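Local coordinates for protein S-adenosylmethionine:tRNA ribosyltransferase-isomerase (Thermotoga maritima, PDB 1VKY) that probably transfers and isomerises the ribose moiety of S-adenosylmethionine onto the 7-aminomethyl group of preQ1-tRNA, giving epoxyqueuosine-tRNA in queuosine biosynthesis, at residues Leu267-Arg272 and Gly281-Phe286. Residues are numbered along the deposited sequence; the frame is centred on the assembly and turned at random.
Sequences LETIAR and GKTDLF
Two threonine hydroxyls form the single hydrogen bond of this contact: Thr-283 OG1 donates to Thr-269 OG1 at 2.6 Å. The bond is the middle link of a short chain. Thr-283 OG1 also accepts from Leu-285 N at 3.2 Å, making an ST turn, and Thr-269 OG1 bonds to Arg-265 O, one helical turn back. With chi1 at 176° the Thr-283 hydroxyl swings away from its own N, within range of both partners. The Thr-269 methyl adds a nonpolar touch, CG2 to Thr-283 CB at 3.8 Å.

Leu-285 packs beside the hydroxyl pair, its CB 3.6 Å from Thr-269 OG1 and its CD2 3.8 Å from Glu-268 CB. The Glu-268 carboxylate turns away from 281-286 toward a later part of the same loop, where backbone N atoms of Lys-294, Leu-295 and Val-296 bind it. OE1 is met on its anti side by Arg-272 NH1 in a salt bridge of 2.8 Å. The same NH1 bonds to Glu-268 O, and both acceptors lie near the guanidinium plane.

The contact ties the C-terminal part of helix 261-270 to the loop leaving edge strand 279-281, while Thr-269 and Ile-270 also touch Tyr-236 of strand 234-238.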
# COMPACT_ATOMS: atom_id res chain seq x y z
N LEU B 267 -20.69 -7.59 -13.10
CA LEU B 267 -21.19 -8.31 -14.25
C LEU B 267 -22.18 -9.45 -13.92
O LEU B 267 -23.17 -9.64 -14.65
CB LEU B 267 -20.02 -8.85 -15.06
CG LEU B 267 -19.11 -7.81 -15.75
CD1 LEU B 267 -17.97 -8.64 -16.37
CD2 LEU B 267 -19.81 -6.96 -16.78
N GLU B 268 -21.89 -10.22 -12.87
CA GLU B 268 -22.83 -11.29 -12.46
C GLU B 268 -24.13 -10.76 -11.85
O GLU B 268 -25.20 -11.39 -11.94
CB GLU B 268 -22.13 -12.29 -11.54
CG GLU B 268 -21.03 -13.06 -12.25
CD GLU B 268 -21.50 -13.84 -13.48
OE1 GLU B 268 -22.56 -14.50 -13.40
OE2 GLU B 268 -20.82 -13.82 -14.52
N THR B 269 -24.08 -9.56 -11.28
CA THR B 269 -25.28 -8.86 -10.87
C THR B 269 -26.16 -8.47 -12.08
O THR B 269 -27.38 -8.77 -12.12
CB THR B 269 -24.87 -7.62 -10.07
OG1 THR B 269 -24.22 -8.02 -8.86
CG2 THR B 269 -26.08 -6.79 -9.67
N ILE B 270 -25.58 -7.81 -13.09
CA ILE B 270 -26.41 -7.40 -14.24
C ILE B 270 -26.86 -8.57 -15.10
O ILE B 270 -27.90 -8.47 -15.78
CB ILE B 270 -25.74 -6.30 -15.15
CG1 ILE B 270 -24.57 -6.87 -15.95
CG2 ILE B 270 -25.34 -5.12 -14.32
CD1 ILE B 270 -24.12 -6.04 -17.06
N ALA B 271 -26.10 -9.65 -15.10
CA ALA B 271 -26.49 -10.88 -15.80
C ALA B 271 -27.81 -11.43 -15.24
O ALA B 271 -28.46 -12.21 -15.91
CB ALA B 271 -25.42 -11.96 -15.66
N ARG B 272 -28.16 -11.08 -14.00
CA ARG B 272 -29.35 -11.62 -13.36
C ARG B 272 -30.49 -10.59 -13.35
O ARG B 272 -31.48 -10.79 -12.66
CB ARG B 272 -29.02 -12.06 -11.94
CG ARG B 272 -28.12 -13.33 -11.94
CD ARG B 272 -27.47 -13.63 -10.68
NE ARG B 272 -26.84 -14.97 -10.75
CZ ARG B 272 -25.73 -15.27 -11.40
NH1 ARG B 272 -25.05 -14.35 -12.08
NH2 ARG B 272 -25.29 -16.53 -11.40
N GLY B 281 -26.70 0.82 -10.27
CA GLY B 281 -27.39 0.25 -9.11
C GLY B 281 -26.44 -0.09 -8.01
O GLY B 281 -25.28 0.30 -8.02
N LYS B 282 -26.95 -0.81 -7.01
CA LYS B 282 -26.16 -1.29 -5.90
C LYS B 282 -26.24 -2.77 -6.00
O LYS B 282 -27.27 -3.32 -6.40
CB LYS B 282 -26.78 -0.86 -4.57
CG LYS B 282 -26.60 0.60 -4.26
CD LYS B 282 -27.28 0.97 -2.94
CE LYS B 282 -26.37 1.87 -2.09
NZ LYS B 282 -27.18 2.72 -1.13
N THR B 283 -25.15 -3.43 -5.67
CA THR B 283 -25.15 -4.87 -5.66
C THR B 283 -24.91 -5.42 -4.27
O THR B 283 -23.98 -5.03 -3.60
CB THR B 283 -24.16 -5.45 -6.66
OG1 THR B 283 -24.18 -6.89 -6.51
CG2 THR B 283 -22.71 -5.02 -6.41
N ASP B 284 -25.78 -6.35 -3.89
CA ASP B 284 -25.68 -7.16 -2.67
C ASP B 284 -25.14 -8.56 -2.91
O ASP B 284 -25.04 -9.34 -1.98
CB ASP B 284 -27.10 -7.34 -2.10
CG ASP B 284 -27.41 -6.40 -0.97
OD1 ASP B 284 -26.46 -6.06 -0.23
OD2 ASP B 284 -28.58 -5.99 -0.75
N LEU B 285 -24.87 -8.90 -4.17
CA LEU B 285 -24.67 -10.31 -4.57
C LEU B 285 -23.52 -10.91 -3.82
O LEU B 285 -22.44 -10.31 -3.80
CB LEU B 285 -24.42 -10.38 -6.09
CG LEU B 285 -24.15 -11.80 -6.65
CD1 LEU B 285 -25.35 -12.72 -6.45
CD2 LEU B 285 -23.83 -11.70 -8.14
N PHE B 286 -23.75 -12.06 -3.18
CA PHE B 286 -22.73 -12.78 -2.47
C PHE B 286 -22.41 -14.08 -3.24
O PHE B 286 -23.28 -14.93 -3.38
CB PHE B 286 -23.19 -13.12 -1.03
CG PHE B 286 -22.17 -13.88 -0.25
CD1 PHE B 286 -21.01 -13.29 0.14
CD2 PHE B 286 -22.36 -15.20 0.07
CE1 PHE B 286 -20.06 -13.99 0.83
CE2 PHE B 286 -21.40 -15.90 0.77
CZ PHE B 286 -20.26 -15.28 1.16